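Local coordinates for nucleoside diphosphate kinase family protein (PDB 3JS9), which probably transfers the terminal phosphate of nucleoside triphosphates to nucleoside diphosphates, as magnesium-dependent nucleoside diphosphate kinases do through a phosphohistidine intermediate, at residues G107-D112 with N120-S125. Sequence-based numbering, arbitrary orientation.
With SO4 (sulfate ion), chain G.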
loop_
_atom_site.group_PDB
_atom_site.type_symbol
_atom_site.label_atom_id
_atom_site.label_comp_id
_atom_site.label_asym_id
_atom_site.label_seq_id
_atom_site.Cartn_x
_atom_site.Cartn_y
_atom_site.Cartn_z
ATOM N N GLY A 107 5.008 -12.594 0.689
ATOM C CA GLY A 107 5.810 -11.574 1.333
ATOM C C GLY A 107 7.086 -11.274 0.573
ATOM O O GLY A 107 7.610 -10.170 0.657
ATOM N N THR A 108 7.615 -12.275 -0.128
ATOM C CA THR A 108 8.856 -12.107 -0.886
ATOM C C THR A 108 8.460 -11.620 -2.240
ATOM O O THR A 108 7.295 -11.765 -2.635
ATOM C CB THR A 108 9.654 -13.430 -1.073
ATOM O OG1 THR A 108 8.884 -14.374 -1.848
ATOM C CG2 THR A 108 10.054 -14.022 0.269
ATOM N N ILE A 109 9.418 -11.059 -2.964
ATOM C CA ILE A 109 9.117 -10.536 -4.293
ATOM C C ILE A 109 8.611 -11.663 -5.196
ATOM O O ILE A 109 7.575 -11.537 -5.851
ATOM C CB ILE A 109 10.344 -9.835 -4.895
ATOM C CG1 ILE A 109 10.747 -8.650 -4.000
ATOM C CG2 ILE A 109 10.070 -9.443 -6.394
ATOM C CD1 ILE A 109 12.151 -8.069 -4.282
ATOM N N ARG A 110 9.353 -12.767 -5.220
ATOM C CA ARG A 110 8.954 -13.905 -6.037
ATOM C C ARG A 110 7.659 -14.495 -5.488
ATOM O O ARG A 110 6.751 -14.830 -6.280
ATOM C CB ARG A 110 10.078 -14.920 -6.182
ATOM C CG ARG A 110 11.309 -14.321 -6.908
ATOM C CD ARG A 110 12.295 -15.391 -7.311
ATOM N NE ARG A 110 13.480 -14.838 -7.949
ATOM C CZ ARG A 110 14.741 -15.096 -7.578
ATOM N NH1 ARG A 110 15.750 -14.531 -8.238
ATOM N NH2 ARG A 110 15.006 -15.929 -6.561
ATOM N N GLY A 111 7.522 -14.528 -4.151
ATOM C CA GLY A 111 6.313 -15.084 -3.554
ATOM C C GLY A 111 5.100 -14.255 -3.963
ATOM O O GLY A 111 4.040 -14.802 -4.251
ATOM N N ASP A 112 5.263 -12.931 -4.017
ATOM C CA ASP A 112 4.134 -12.051 -4.233
ATOM C C ASP A 112 3.837 -11.838 -5.702
ATOM O O ASP A 112 2.680 -11.520 -6.047
ATOM C CB ASP A 112 4.353 -10.707 -3.535
ATOM C CG ASP A 112 4.305 -10.823 -2.001
ATOM O OD1 ASP A 112 3.788 -11.865 -1.466
ATOM O OD2 ASP A 112 4.776 -9.850 -1.333
ATOM N N ASN A 120 11.344 -14.946 -12.989
ATOM C CA ASN A 120 11.330 -14.742 -11.562
ATOM C C ASN A 120 11.770 -13.348 -11.139
ATOM O O ASN A 120 12.326 -13.145 -10.032
ATOM C CB ASN A 120 12.086 -15.860 -10.858
ATOM C CG ASN A 120 13.566 -15.886 -11.190
ATOM O OD1 ASN A 120 14.048 -15.187 -12.109
ATOM N ND2 ASN A 120 14.306 -16.698 -10.432
ATOM N N ILE A 121 11.491 -12.398 -12.041
ATOM C CA ILE A 121 11.418 -10.968 -11.736
ATOM C C ILE A 121 12.764 -10.270 -11.485
ATOM O O ILE A 121 13.005 -9.164 -12.010
ATOM C CB ILE A 121 10.533 -10.643 -10.477
ATOM C CG1 ILE A 121 9.205 -11.432 -10.441
ATOM C CG2 ILE A 121 10.369 -9.112 -10.310
ATOM C CD1 ILE A 121 8.381 -11.234 -11.576
ATOM N N VAL A 122 13.608 -10.884 -10.651
ATOM C CA VAL A 122 14.678 -10.134 -10.029
ATOM C C VAL A 122 15.837 -11.057 -9.693
ATOM O O VAL A 122 15.623 -12.231 -9.373
ATOM C CB VAL A 122 14.163 -9.434 -8.729
ATOM C CG1 VAL A 122 13.837 -10.490 -7.655
ATOM C CG2 VAL A 122 15.196 -8.451 -8.188
ATOM N N HIS A 123 17.056 -10.530 -9.752
ATOM C CA HIS A 123 18.239 -11.295 -9.364
ATOM C C HIS A 123 18.771 -10.730 -8.059
ATOM O O HIS A 123 18.830 -9.503 -7.899
ATOM C CB HIS A 123 19.351 -11.226 -10.453
ATOM C CG HIS A 123 20.720 -11.520 -9.916
ATOM N ND1 HIS A 123 21.257 -12.790 -9.907
ATOM C CD2 HIS A 123 21.612 -10.733 -9.265
ATOM C CE1 HIS A 123 22.434 -12.768 -9.299
ATOM N NE2 HIS A 123 22.675 -11.531 -8.909
ATOM N N ALA A 124 19.189 -11.601 -7.153
ATOM C CA ALA A 124 19.986 -11.161 -5.994
ATOM C C ALA A 124 21.256 -11.952 -5.927
ATOM O O ALA A 124 21.262 -13.101 -6.282
ATOM C CB ALA A 124 19.196 -11.309 -4.667
ATOM N N SER A 125 22.338 -11.356 -5.450
ATOM C CA SER A 125 23.626 -12.070 -5.360
ATOM C C SER A 125 23.453 -13.276 -4.459
ATOM O O SER A 125 22.757 -13.204 -3.439
ATOM C CB SER A 125 24.746 -11.178 -4.785
ATOM O OG SER A 125 25.147 -10.218 -5.720
HETATM S S SO4 G . 19.395 -15.324 -11.574
HETATM O O1 SO4 G . 19.458 -15.138 -10.116
HETATM O O2 SO4 G . 20.152 -16.508 -11.907
HETATM O O3 SO4 G . 19.920 -14.232 -12.412
HETATM O O4 SO4 G . 17.995 -15.510 -11.857
HETATM O O HOH W 1 18.705 -14.607 -7.489
#
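Arg110, on the helix 109-113, reaches along Asn120 to 122-124, an outermost strand within the chain, in the predicted active site of this ferredoxin-like nucleoside diphosphate kinase fold. From CB, CG lies anti to the carbonyl carbon (chi1 -63°), and the extended chain carries NE to Asn120 O. Arg110 CD passes 3.5 Å from Asn120 O. Arg110 NE donates to Asn120 O at 2.9 Å, in the guanidinium plane and on a carbonyl lone pair. The same oxygen accepts from Val122 N, so two N-H groups grip it. Arg110 CZ lies 3.3 Å from Asn120 ND2, which sits over one guanidinium face; the two planes are 11° apart. Arg110 NH2 makes a weak hydrogen bond to Leu98 O. Arg110 NH1 donates to Val122 O at 2.6 Å, the oxygen 24° out of the guanidinium plane. The Asn120 amide is held at both ends: OD1 accepts from Lys17 NZ and ND2 donates to Thr99 O. Beside these hydrogen bonds, Ile109 CG2 packs on Ile121 CG2 at 3.9 Å. His123, the predicted phosphohistidine, has Glu134 OE1 at NE2. His123 ND1 donates at 3.0 Å to O1 of a sulfate, probably from the crystallisation liquor, that may mark a phosphate position. One water accepts from Arg110 NH1 and Ala124 N and donates to sulfate O1.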